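Local coordinates for HIT domain-containing protein (Leishmania major, PDB 3KSV) that is of unknown function but belongs to the HIT family, binds zinc and probably acts on nucleotide-type substrates through a histidine triad, at residues A[110-115]-A[119-124]; A[79-84]-A[88-93]; A[48-53]-A[71-76]. One frame throughout, in Å; residues are numbered along the deposited sequence.

In the fold
From the N terminus, contact 3 comes first. It joins strand 48-52 to the middle of helix 64-82 and closes a loop of 17 residues that includes His55 of the zinc site. Contact 2 follows. It closes the short connection of residues 83-88 between the end of that helix and strand 89-96. Contact 1 comes last and folds the chain back after strand 109-114. The three lie in series, so none nests in or crosses another. Contacts 2 and 3 share helix 64-82. All three reach the same antiparallel sheet, in which strand 109-114 lies between 48-52 and 89-96. The centres of contacts 1 and 3 are about 17 Å apart, and all three contacts touch the second subunit.

Contact 1 (A[110-115]-A[119-124]); sequences HIIPKT and TGLKIG
Ile112 and Leu121 set their side chains at about a right angle. The delta methyl of Ile112 meets the leucine side chain, with CD1 4.1 Å from CB of Leu121. CG2 of Ile112 lies on the turning backbone, 3.9 Å from N of Leu121 and 4.1 Å from CA of Gly120. Gly120 has a positive phi, and its CA also rests against the carbonyl oxygen of Pro113.

Lys114 reaches across the same backbone from another side. Its CG lies opposite the backbone N (chi1 -172°), and bends at chi2 and chi4 lay the chain alongside residues 119-121. CE of Lys114 is 3.1 Å from O of Thr119 and 3.5 Å from O of Leu121. The main partner of NZ of Lys114 is O of Leu99 of the second subunit. Farther out, the methyl CG2 of Thr115 meets OG1 of Thr119 at 3.3 Å.

Water stitches the two segments together. Water 1 accepts from N of Leu121 at 2.9 Å and lies as close to O of Ile112. Water 2 accepts from NZ of Lys114 at 3.3 Å.

The arrangement folds the chain back after the strand that carries His110 of the histidine triad motif. Beyond the turn, Lys122 and Gly124 pair with a strand of the second subunit. Across the two segments, apolar packing is joined by bridging water, and the lysine is shared with the second subunit. The carbonyl oxygens of Thr119 and Leu121 face CE, whose hydrogens are probably polarised by the neighbouring ammonium, and so they would tend to favour the charged lysine.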
ATOM      1  N   HIS A 110       5.985  -3.132  -1.024  1.00 18.03           N
ATOM      2  CA  HIS A 110       6.375  -3.743  -2.278  1.00 17.59           C
ATOM      3  C   HIS A 110       5.642  -2.984  -3.398  1.00 17.66           C
ATOM      4  O   HIS A 110       4.428  -2.710  -3.261  1.00 16.83           O
ATOM      5  CB  HIS A 110       5.912  -5.204  -2.310  1.00 18.18           C
ATOM      6  CG  HIS A 110       6.465  -6.073  -1.212  1.00 17.57           C
ATOM      7  ND1 HIS A 110       7.575  -6.865  -1.385  1.00 18.55           N
ATOM      8  CD2 HIS A 110       6.004  -6.340   0.038  1.00 19.89           C
ATOM      9  CE1 HIS A 110       7.793  -7.556  -0.279  1.00 18.98           C
ATOM     10  NE2 HIS A 110       6.855  -7.253   0.602  1.00 16.41           N
ATOM     11  N   ILE A 111       6.359  -2.649  -4.480  1.00 17.33           N
ATOM     12  CA  ILE A 111       5.729  -2.235  -5.751  1.00 16.96           C
ATOM     13  C   ILE A 111       6.089  -3.274  -6.794  1.00 16.43           C
ATOM     14  O   ILE A 111       7.249  -3.360  -7.201  1.00 16.93           O
ATOM     15  CB  ILE A 111       6.113  -0.809  -6.231  1.00 17.92           C
ATOM     16  CG1 ILE A 111       6.085   0.220  -5.077  1.00 18.26           C
ATOM     17  CG2 ILE A 111       5.119  -0.341  -7.350  1.00 13.82           C
ATOM     18  CD1 ILE A 111       7.225   0.076  -4.072  1.00 23.87           C
ATOM     19  N   ILE A 112       5.105  -4.090  -7.195  1.00 16.13           N
ATOM     20  CA  ILE A 112       5.363  -5.339  -7.932  1.00 16.10           C
ATOM     21  C   ILE A 112       4.745  -5.261  -9.324  1.00 16.31           C
ATOM     22  O   ILE A 112       3.516  -5.267  -9.437  1.00 16.16           O
ATOM     23  CB  ILE A 112       4.766  -6.577  -7.211  1.00 16.09           C
ATOM     24  CG1 ILE A 112       5.183  -6.648  -5.734  1.00 16.76           C
ATOM     25  CG2 ILE A 112       5.224  -7.854  -7.882  1.00 15.71           C
ATOM     26  CD1 ILE A 112       4.242  -7.458  -4.891  1.00 16.30           C
ATOM     27  N   PRO A 113       5.582  -5.179 -10.397  1.00 17.16           N
ATOM     28  CA  PRO A 113       5.080  -5.168 -11.776  1.00 17.63           C
ATOM     29  C   PRO A 113       4.264  -6.409 -12.073  1.00 18.65           C
ATOM     30  O   PRO A 113       4.627  -7.504 -11.628  1.00 18.15           O
ATOM     31  CB  PRO A 113       6.354  -5.180 -12.622  1.00 18.06           C
ATOM     32  CG  PRO A 113       7.382  -4.535 -11.731  1.00 18.23           C
ATOM     33  CD  PRO A 113       7.035  -4.939 -10.345  1.00 17.13           C
ATOM     34  N   LYS A 114       3.155  -6.222 -12.780  1.00 19.57           N
ATOM     35  CA  LYS A 114       2.306  -7.328 -13.207  1.00 20.64           C
ATOM     36  C   LYS A 114       2.364  -7.339 -14.714  1.00 21.61           C
ATOM     37  O   LYS A 114       1.582  -6.686 -15.414  1.00 21.09           O
ATOM     38  CB  LYS A 114       0.856  -7.175 -12.707  1.00 20.50           C
ATOM     39  CG  LYS A 114      -0.026  -8.417 -12.960  1.00 20.97           C
ATOM     40  CD  LYS A 114       0.412  -9.580 -12.064  1.00 21.63           C
ATOM     41  CE  LYS A 114      -0.495 -10.786 -12.112  1.00 21.98           C
ATOM     42  NZ  LYS A 114      -1.907 -10.414 -11.888  1.00 24.51           N
ATOM     43  N   THR A 115       3.331  -8.086 -15.205  1.00 23.47           N
ATOM     44  CA  THR A 115       3.607  -8.139 -16.618  1.00 25.15           C
ATOM     45  C   THR A 115       2.705  -9.193 -17.241  1.00 25.86           C
ATOM     46  O   THR A 115       2.379  -9.124 -18.411  1.00 26.53           O
ATOM     47  CB  THR A 115       5.138  -8.365 -16.881  1.00 25.08           C
ATOM     48  OG1 THR A 115       5.316  -9.026 -18.126  1.00 28.04           O
ATOM     49  CG2 THR A 115       5.833  -9.184 -15.766  1.00 24.96           C
ATOM     50  N   THR A 119       2.964 -14.285 -13.693  1.00 24.77           N
ATOM     51  CA  THR A 119       4.007 -13.735 -12.805  1.00 23.79           C
ATOM     52  C   THR A 119       3.472 -12.553 -11.973  1.00 22.66           C
ATOM     53  O   THR A 119       2.301 -12.174 -12.099  1.00 22.55           O
ATOM     54  CB  THR A 119       5.336 -13.379 -13.586  1.00 23.85           C
ATOM     55  OG1 THR A 119       5.282 -12.057 -14.137  1.00 24.14           O
ATOM     56  CG2 THR A 119       5.602 -14.386 -14.713  1.00 24.10           C
ATOM     57  N   GLY A 120       4.318 -12.002 -11.102  1.00 21.23           N
ATOM     58  CA  GLY A 120       3.914 -10.902 -10.220  1.00 20.43           C
ATOM     59  C   GLY A 120       3.030 -11.379  -9.073  1.00 19.67           C
ATOM     60  O   GLY A 120       2.975 -12.569  -8.770  1.00 19.26           O
ATOM     61  N   LEU A 121       2.318 -10.458  -8.441  1.00 19.32           N
ATOM     62  CA  LEU A 121       1.516 -10.812  -7.277  1.00 19.18           C
ATOM     63  C   LEU A 121       0.266 -11.594  -7.680  1.00 19.67           C
ATOM     64  O   LEU A 121      -0.461 -11.214  -8.594  1.00 19.28           O
ATOM     65  CB  LEU A 121       1.125  -9.571  -6.470  1.00 18.72           C
ATOM     66  CG  LEU A 121       0.424  -9.836  -5.133  1.00 17.87           C
ATOM     67  CD1 LEU A 121       1.375 -10.489  -4.101  1.00 15.32           C
ATOM     68  CD2 LEU A 121      -0.159  -8.531  -4.606  1.00 16.16           C
ATOM     69  N   LYS A 122       0.044 -12.695  -6.978  1.00 20.48           N
ATOM     70  CA  LYS A 122      -1.132 -13.512  -7.164  1.00 21.29           C
ATOM     71  C   LYS A 122      -1.978 -13.481  -5.882  1.00 21.49           C
ATOM     72  O   LYS A 122      -1.499 -13.790  -4.786  1.00 20.77           O
ATOM     73  CB  LYS A 122      -0.711 -14.919  -7.540  1.00 21.65           C
ATOM     74  CG  LYS A 122       0.252 -14.939  -8.722  1.00 23.46           C
ATOM     75  CD  LYS A 122       0.741 -16.337  -8.990  1.00 25.38           C
ATOM     76  CE  LYS A 122       1.650 -16.373 -10.196  1.00 26.33           C
ATOM     77  NZ  LYS A 122       1.748 -17.764 -10.684  1.00 27.35           N
ATOM     78  N   ILE A 123      -3.244 -13.094  -6.056  1.00 22.38           N
ATOM     79  CA  ILE A 123      -4.153 -12.732  -4.976  1.00 23.14           C
ATOM     80  C   ILE A 123      -5.392 -13.638  -4.965  1.00 23.26           C
ATOM     81  O   ILE A 123      -5.968 -13.909  -6.015  1.00 22.87           O
ATOM     82  CB  ILE A 123      -4.625 -11.272  -5.176  1.00 23.58           C
ATOM     83  CG1 ILE A 123      -3.634 -10.286  -4.583  1.00 26.04           C
ATOM     84  CG2 ILE A 123      -5.937 -10.988  -4.492  1.00 24.34           C
ATOM     85  CD1 ILE A 123      -4.242  -8.869  -4.513  1.00 29.39           C
ATOM     86  N   GLY A 124      -5.800 -14.082  -3.778  1.00 23.69           N
ATOM     87  CA  GLY A 124      -7.092 -14.744  -3.589  1.00 24.00           C
ATOM     88  C   GLY A 124      -8.097 -13.774  -3.009  1.00 24.43           C
ATOM     89  O   GLY A 124      -7.876 -13.248  -1.900  1.00 24.69           O
TER
HETATM   90  O   HOH W   1       2.055  -7.764  -9.366  1.00 21.11           O
HETATM   91  O   HOH W   2      -1.686  -9.033  -8.954  1.00 31.55           O

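Contact 2 (A[79-84]-A[88-93]); sequences RAVAGP and MQYNVL
Met88 and Ala82 make the polar link. N of Met88 donates to O of Ala82 at 3.0 Å, and the bond is fairly straight, with 161° at the hydrogen. The donor is tilted 23° from the carbonyl plane. CB and CG of Met88 each pass 3.3 Å from O of Val81, so the start of this side chain lies against the end of the helix. Its chain then bends away at chi2 and chi3.

Beside this link is an apolar patch around Tyr90. CG1 of Val81 comes in obliquely, 3.8 Å from CB of Tyr90 and 3.9 Å from its CG. CB of Ala82 meets the same side chain farther along, 4.0 Å from CE2 of Tyr90. CG of Tyr90 stands between the backbone N and the carbonyl carbon (chi1 53°), a position that lays the ring beside Ala82. The carbonyl oxygen of Met88 lies at the ring edge, in its plane.

This is the helix-to-strand turn of the HIT fold, where helix 64-82 lies on one face of the antiparallel sheet and the chain enters strand 89-96. Gly83, just after the helix, leaves helical geometry with a positive phi, and its N makes weak bonds to O of Arg79 and O of Ala80.

Further out, Ile111 of strand 109-114 packs on both Val81 and Tyr90. Pro113 of the same strand touches Met88. The hydroxyl of Tyr90 is hydrogen-bonded to N of His60 of the second subunit, which helps fix the ring at its far end. Residues 90-93 pair antiparallel with a strand of that subunit, so the sheet continues across the dimer, as in Hint-type proteins.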
ATOM      1  N   ARG A  79       5.459   5.810 -10.356  1.00 20.94           N
ATOM      2  CA  ARG A  79       5.648   6.420 -11.667  1.00 21.81           C
ATOM      3  C   ARG A  79       6.854   5.770 -12.371  1.00 21.45           C
ATOM      4  O   ARG A  79       6.836   5.540 -13.591  1.00 20.78           O
ATOM      5  CB  ARG A  79       5.854   7.926 -11.528  1.00 22.14           C
ATOM      6  CG  ARG A  79       4.632   8.705 -11.060  1.00 25.66           C
ATOM      7  CD  ARG A  79       5.080  10.043 -10.513  1.00 29.46           C
ATOM      8  NE  ARG A  79       4.104  11.113 -10.644  1.00 31.51           N
ATOM      9  CZ  ARG A  79       3.067  11.303  -9.836  1.00 34.47           C
ATOM     10  NH1 ARG A  79       2.789  10.462  -8.818  1.00 37.81           N
ATOM     11  NH2 ARG A  79       2.279  12.342 -10.062  1.00 33.95           N
ATOM     12  N   ALA A  80       7.896   5.455 -11.590  1.00 20.65           N
ATOM     13  CA  ALA A  80       9.065   4.727 -12.100  1.00 19.75           C
ATOM     14  C   ALA A  80       8.629   3.359 -12.593  1.00 19.16           C
ATOM     15  O   ALA A  80       8.981   2.952 -13.713  1.00 18.86           O
ATOM     16  CB  ALA A  80      10.163   4.589 -11.033  1.00 19.19           C
ATOM     17  N   VAL A  81       7.823   2.681 -11.787  1.00 18.03           N
ATOM     18  CA  VAL A  81       7.385   1.308 -12.098  1.00 18.20           C
ATOM     19  C   VAL A  81       6.404   1.278 -13.280  1.00 18.34           C
ATOM     20  O   VAL A  81       6.395   0.312 -14.067  1.00 18.17           O
ATOM     21  CB  VAL A  81       6.802   0.589 -10.832  1.00 17.91           C
ATOM     22  CG1 VAL A  81       6.060  -0.677 -11.212  1.00 17.83           C
ATOM     23  CG2 VAL A  81       7.903   0.252  -9.861  1.00 17.99           C
ATOM     24  N   ALA A  82       5.604   2.337 -13.428  1.00 17.91           N
ATOM     25  CA  ALA A  82       4.626   2.404 -14.522  1.00 18.06           C
ATOM     26  C   ALA A  82       5.332   2.490 -15.884  1.00 18.33           C
ATOM     27  O   ALA A  82       4.746   2.136 -16.922  1.00 18.61           O
ATOM     28  CB  ALA A  82       3.650   3.581 -14.318  1.00 16.95           C
ATOM     29  N   GLY A  83       6.590   2.937 -15.883  1.00 18.89           N
ATOM     30  CA  GLY A  83       7.442   2.871 -17.075  1.00 18.87           C
ATOM     31  C   GLY A  83       7.409   4.137 -17.904  1.00 19.35           C
ATOM     32  O   GLY A  83       6.684   5.065 -17.577  1.00 20.29           O
ATOM     33  N   PRO A  84       8.195   4.185 -18.995  1.00 19.55           N
ATOM     34  CA  PRO A  84       8.284   5.409 -19.782  1.00 19.93           C
ATOM     35  C   PRO A  84       6.959   5.898 -20.359  1.00 20.02           C
ATOM     36  O   PRO A  84       6.757   7.112 -20.418  1.00 20.39           O
ATOM     37  CB  PRO A  84       9.268   5.032 -20.886  1.00 19.90           C
ATOM     38  CG  PRO A  84      10.139   4.073 -20.255  1.00 20.55           C
ATOM     39  CD  PRO A  84       9.229   3.227 -19.406  1.00 19.42           C
ATOM     40  N   MET A  88       2.732   0.044 -17.592  1.00 18.71           N
ATOM     41  CA  MET A  88       3.019  -1.128 -16.778  1.00 18.85           C
ATOM     42  C   MET A  88       2.068  -1.191 -15.599  1.00 18.45           C
ATOM     43  O   MET A  88       1.978  -0.239 -14.837  1.00 18.35           O
ATOM     44  CB  MET A  88       4.441  -1.113 -16.248  1.00 19.06           C
ATOM     45  CG  MET A  88       4.701  -2.232 -15.239  1.00 20.44           C
ATOM     46  SD  MET A  88       4.630  -3.899 -15.941  1.00 21.94           S
ATOM     47  CE  MET A  88       6.130  -3.846 -16.945  1.00 22.86           C
ATOM     48  N   GLN A  89       1.388  -2.325 -15.452  1.00 17.71           N
ATOM     49  CA  GLN A  89       0.468  -2.530 -14.347  1.00 17.23           C
ATOM     50  C   GLN A  89       1.271  -3.036 -13.155  1.00 16.59           C
ATOM     51  O   GLN A  89       2.360  -3.555 -13.330  1.00 14.99           O
ATOM     52  CB  GLN A  89      -0.614  -3.512 -14.752  1.00 17.22           C
ATOM     53  CG  GLN A  89      -1.366  -3.030 -15.990  1.00 17.80           C
ATOM     54  CD  GLN A  89      -2.536  -3.901 -16.379  1.00 18.91           C
ATOM     55  OE1 GLN A  89      -3.227  -4.458 -15.544  1.00 18.44           O
ATOM     56  NE2 GLN A  89      -2.770  -4.000 -17.673  1.00 19.27           N
ATOM     57  N   TYR A  90       0.730  -2.877 -11.945  1.00 16.35           N
ATOM     58  CA  TYR A  90       1.481  -3.225 -10.740  1.00 16.35           C
ATOM     59  C   TYR A  90       0.611  -3.289  -9.483  1.00 16.37           C
ATOM     60  O   TYR A  90      -0.461  -2.693  -9.409  1.00 15.96           O
ATOM     61  CB  TYR A  90       2.643  -2.231 -10.517  1.00 16.48           C
ATOM     62  CG  TYR A  90       2.190  -0.771 -10.514  1.00 16.35           C
ATOM     63  CD1 TYR A  90       1.916  -0.102  -9.321  1.00 17.18           C
ATOM     64  CD2 TYR A  90       2.061  -0.066 -11.696  1.00 17.59           C
ATOM     65  CE1 TYR A  90       1.506   1.201  -9.322  1.00 16.33           C
ATOM     66  CE2 TYR A  90       1.640   1.251 -11.705  1.00 17.62           C
ATOM     67  CZ  TYR A  90       1.374   1.868 -10.516  1.00 17.60           C
ATOM     68  OH  TYR A  90       0.940   3.160 -10.522  1.00 17.34           O
ATOM     69  N   ASN A  91       1.102  -4.006  -8.480  1.00 16.78           N
ATOM     70  CA  ASN A  91       0.432  -4.073  -7.199  1.00 16.72           C
ATOM     71  C   ASN A  91       1.328  -3.439  -6.130  1.00 17.09           C
ATOM     72  O   ASN A  91       2.569  -3.592  -6.167  1.00 17.72           O
ATOM     73  CB  ASN A  91       0.116  -5.512  -6.825  1.00 16.67           C
ATOM     74  CG  ASN A  91      -0.891  -6.162  -7.757  1.00 16.07           C
ATOM     75  OD1 ASN A  91      -0.502  -6.855  -8.692  1.00 17.13           O
ATOM     76  ND2 ASN A  91      -2.192  -5.958  -7.503  1.00 12.36           N
ATOM     77  N   VAL A  92       0.698  -2.701  -5.213  1.00 16.64           N
ATOM     78  CA  VAL A  92       1.356  -2.182  -4.033  1.00 15.92           C
ATOM     79  C   VAL A  92       0.846  -3.004  -2.836  1.00 15.74           C
ATOM     80  O   VAL A  92      -0.353  -3.129  -2.612  1.00 16.36           O
ATOM     81  CB  VAL A  92       1.074  -0.679  -3.822  1.00 16.01           C
ATOM     82  CG1 VAL A  92       1.710  -0.193  -2.502  1.00 18.32           C
ATOM     83  CG2 VAL A  92       1.632   0.131  -5.005  1.00 17.85           C
ATOM     84  N   LEU A  93       1.784  -3.565  -2.077  1.00 16.11           N
ATOM     85  CA  LEU A  93       1.484  -4.474  -1.002  1.00 16.07           C
ATOM     86  C   LEU A  93       2.352  -4.155   0.194  1.00 15.04           C
ATOM     87  O   LEU A  93       3.560  -4.018   0.075  1.00 16.36           O
ATOM     88  CB  LEU A  93       1.758  -5.905  -1.434  1.00 16.19           C
ATOM     89  CG  LEU A  93       1.471  -6.963  -0.366  1.00 14.97           C
ATOM     90  CD1 LEU A  93      -0.048  -7.078  -0.169  1.00 15.64           C
ATOM     91  CD2 LEU A  93       2.081  -8.275  -0.790  1.00 13.85           C
TER

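Contact 3 (A[48-53]-A[71-76]); sequences MLVIPK and GVLLAK
Val50 packs on Leu73 and Leu74 with no flat group among the three, so the contact has neither ring faces nor ring edges. An aromatic side chain joins from outside: Phe109 of the adjacent strand touches Leu74.

The work is done by branched ends. Val50 points at the helix and splits its two methyls between successive helix residues. CG1 of Val50, held opposite its backbone N (chi1 171°), approaches Leu73 obliquely and lies 4.1 Å from both CG and CD2 of that leucine. CG2 of Val50 faces Leu74, 4.3 Å from its CD1. Leu73 leaves the helix toward the strand. Leu74 starts off to the side, and its end then comes nearer.

The contact joins helix 64-82 to a central strand of the antiparallel sheet in this HIT domain. Leu49 and Ile51 alternate with Val50 and turn to the opposite face, where they touch His110 and His108. His108 is the predicted active-site nucleophile. At the end of the strand, O of Pro52 accepts from NE2 of the zinc ligand His106. The side chain of Val50 is about 14 Å from the zinc ion.

Around the three residues, Ala77 and Ile111 pack on Val50, and Ala34 packs on Leu73. The backbone of Val50 is hydrogen-bonded to that of Phe109 in the sheet. What holds helix to strand here is therefore dispersion and the exclusion of water, through a small buried area and without a directional bond.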
ATOM      1  N   MET A  48      10.226  -3.617  -6.612  1.00 20.68           N
ATOM      2  CA  MET A  48      10.978  -2.749  -5.744  1.00 20.58           C
ATOM      3  C   MET A  48      10.290  -2.581  -4.424  1.00 20.42           C
ATOM      4  O   MET A  48       9.155  -3.016  -4.243  1.00 19.46           O
ATOM      5  CB  MET A  48      11.236  -1.387  -6.418  1.00 21.53           C
ATOM      6  CG  MET A  48      10.025  -0.507  -6.707  1.00 22.17           C
ATOM      7  SD  MET A  48      10.576   1.111  -7.290  1.00 27.78           S
ATOM      8  CE  MET A  48      11.401   1.669  -5.773  1.00 30.02           C
ATOM      9  N   LEU A  49      11.025  -1.953  -3.503  1.00 20.78           N
ATOM     10  CA  LEU A  49      10.622  -1.752  -2.129  1.00 20.59           C
ATOM     11  C   LEU A  49      10.763  -0.275  -1.738  1.00 20.84           C
ATOM     12  O   LEU A  49      11.704   0.392  -2.161  1.00 20.77           O
ATOM     13  CB  LEU A  49      11.509  -2.581  -1.220  1.00 20.26           C
ATOM     14  CG  LEU A  49      11.528  -4.093  -1.470  1.00 20.67           C
ATOM     15  CD1 LEU A  49      12.741  -4.728  -0.780  1.00 19.97           C
ATOM     16  CD2 LEU A  49      10.262  -4.743  -1.010  1.00 23.05           C
ATOM     17  N   VAL A  50       9.817   0.230  -0.950  1.00 20.97           N
ATOM     18  CA  VAL A  50       9.912   1.563  -0.350  1.00 21.50           C
ATOM     19  C   VAL A  50       9.762   1.394   1.157  1.00 22.25           C
ATOM     20  O   VAL A  50       8.748   0.876   1.627  1.00 22.36           O
ATOM     21  CB  VAL A  50       8.795   2.507  -0.856  1.00 21.54           C
ATOM     22  CG1 VAL A  50       8.777   3.805  -0.059  1.00 21.96           C
ATOM     23  CG2 VAL A  50       8.955   2.782  -2.339  1.00 20.80           C
ATOM     24  N   ILE A  51      10.753   1.839   1.913  1.00 22.82           N
ATOM     25  CA  ILE A  51      10.741   1.664   3.363  1.00 24.15           C
ATOM     26  C   ILE A  51      10.963   2.989   4.108  1.00 24.13           C
ATOM     27  O   ILE A  51      11.655   3.878   3.607  1.00 25.14           O
ATOM     28  CB  ILE A  51      11.813   0.637   3.821  1.00 24.26           C
ATOM     29  CG1 ILE A  51      13.204   1.207   3.680  1.00 26.04           C
ATOM     30  CG2 ILE A  51      11.714  -0.672   3.015  1.00 25.90           C
ATOM     31  CD1 ILE A  51      14.231   0.436   4.478  1.00 27.29           C
ATOM     32  N   PRO A  52      10.380   3.130   5.311  1.00 23.60           N
ATOM     33  CA  PRO A  52      10.795   4.236   6.148  1.00 23.78           C
ATOM     34  C   PRO A  52      12.181   3.984   6.726  1.00 23.82           C
ATOM     35  O   PRO A  52      12.558   2.837   6.972  1.00 24.08           O
ATOM     36  CB  PRO A  52       9.745   4.227   7.256  1.00 23.66           C
ATOM     37  CG  PRO A  52       9.396   2.805   7.397  1.00 23.49           C
ATOM     38  CD  PRO A  52       9.386   2.286   5.992  1.00 23.66           C
ATOM     39  N   LYS A  53      12.941   5.047   6.933  1.00 24.54           N
ATOM     40  CA  LYS A  53      14.221   4.927   7.616  1.00 25.54           C
ATOM     41  C   LYS A  53      14.034   4.502   9.081  1.00 26.37           C
ATOM     42  O   LYS A  53      14.834   3.735   9.608  1.00 26.74           O
ATOM     43  CB  LYS A  53      14.998   6.240   7.526  1.00 25.70           C
ATOM     44  CG  LYS A  53      15.623   6.495   6.146  1.00 25.61           C
ATOM     45  CD  LYS A  53      16.110   7.943   6.022  1.00 27.05           C
ATOM     46  CE  LYS A  53      17.053   8.152   4.847  1.00 28.09           C
ATOM     47  NZ  LYS A  53      17.292   9.605   4.584  1.00 28.94           N
ATOM     48  N   GLY A  71       4.376   8.094   1.752  1.00 20.92           N
ATOM     49  CA  GLY A  71       3.318   8.197   0.734  1.00 20.27           C
ATOM     50  C   GLY A  71       3.803   8.877  -0.547  1.00 20.10           C
ATOM     51  O   GLY A  71       3.479   8.445  -1.659  1.00 19.82           O
ATOM     52  N   VAL A  72       4.566   9.953  -0.387  1.00 20.04           N
ATOM     53  CA  VAL A  72       5.118  10.695  -1.507  1.00 20.15           C
ATOM     54  C   VAL A  72       6.146   9.858  -2.272  1.00 20.77           C
ATOM     55  O   VAL A  72       6.069   9.783  -3.492  1.00 20.42           O
ATOM     56  CB  VAL A  72       5.763  12.032  -1.048  1.00 20.19           C
ATOM     57  CG1 VAL A  72       6.702  12.579  -2.110  1.00 19.96           C
ATOM     58  CG2 VAL A  72       4.676  13.045  -0.710  1.00 19.82           C
ATOM     59  N   LEU A  73       7.087   9.222  -1.561  1.00 21.10           N
ATOM     60  CA  LEU A  73       8.046   8.342  -2.222  1.00 21.67           C
ATOM     61  C   LEU A  73       7.380   7.153  -2.906  1.00 21.95           C
ATOM     62  O   LEU A  73       7.821   6.733  -3.972  1.00 22.07           O
ATOM     63  CB  LEU A  73       9.107   7.836  -1.251  1.00 21.80           C
ATOM     64  CG  LEU A  73      10.277   7.084  -1.904  1.00 22.08           C
ATOM     65  CD1 LEU A  73      10.800   7.772  -3.171  1.00 22.78           C
ATOM     66  CD2 LEU A  73      11.417   6.858  -0.868  1.00 22.86           C
ATOM     67  N   LEU A  74       6.333   6.608  -2.301  1.00 22.44           N
ATOM     68  CA  LEU A  74       5.571   5.505  -2.918  1.00 23.61           C
ATOM     69  C   LEU A  74       4.950   5.908  -4.272  1.00 23.47           C
ATOM     70  O   LEU A  74       5.031   5.170  -5.265  1.00 23.19           O
ATOM     71  CB  LEU A  74       4.481   5.046  -1.961  1.00 24.14           C
ATOM     72  CG  LEU A  74       3.729   3.759  -2.280  1.00 26.06           C
ATOM     73  CD1 LEU A  74       4.689   2.573  -2.352  1.00 25.25           C
ATOM     74  CD2 LEU A  74       2.652   3.537  -1.202  1.00 24.86           C
ATOM     75  N   ALA A  75       4.359   7.095  -4.307  1.00 23.39           N
ATOM     76  CA  ALA A  75       3.769   7.644  -5.532  1.00 23.49           C
ATOM     77  C   ALA A  75       4.829   7.884  -6.596  1.00 23.01           C
ATOM     78  O   ALA A  75       4.604   7.614  -7.765  1.00 22.47           O
ATOM     79  CB  ALA A  75       3.007   8.962  -5.228  1.00 23.55           C
ATOM     80  N   LYS A  76       5.982   8.401  -6.187  1.00 22.82           N
ATOM     81  CA  LYS A  76       7.076   8.640  -7.127  1.00 22.84           C
ATOM     82  C   LYS A  76       7.600   7.330  -7.699  1.00 22.83           C
ATOM     83  O   LYS A  76       7.804   7.217  -8.918  1.00 23.14           O
ATOM     84  CB  LYS A  76       8.217   9.404  -6.457  1.00 22.66           C
ATOM     85  CG  LYS A  76       7.850  10.816  -6.159  1.00 23.67           C
ATOM     86  CD  LYS A  76       9.010  11.632  -5.659  1.00 25.07           C
ATOM     87  CE  LYS A  76       8.627  13.113  -5.561  1.00 25.48           C
ATOM     88  NZ  LYS A  76       9.781  13.932  -5.118  1.00 24.83           N
TER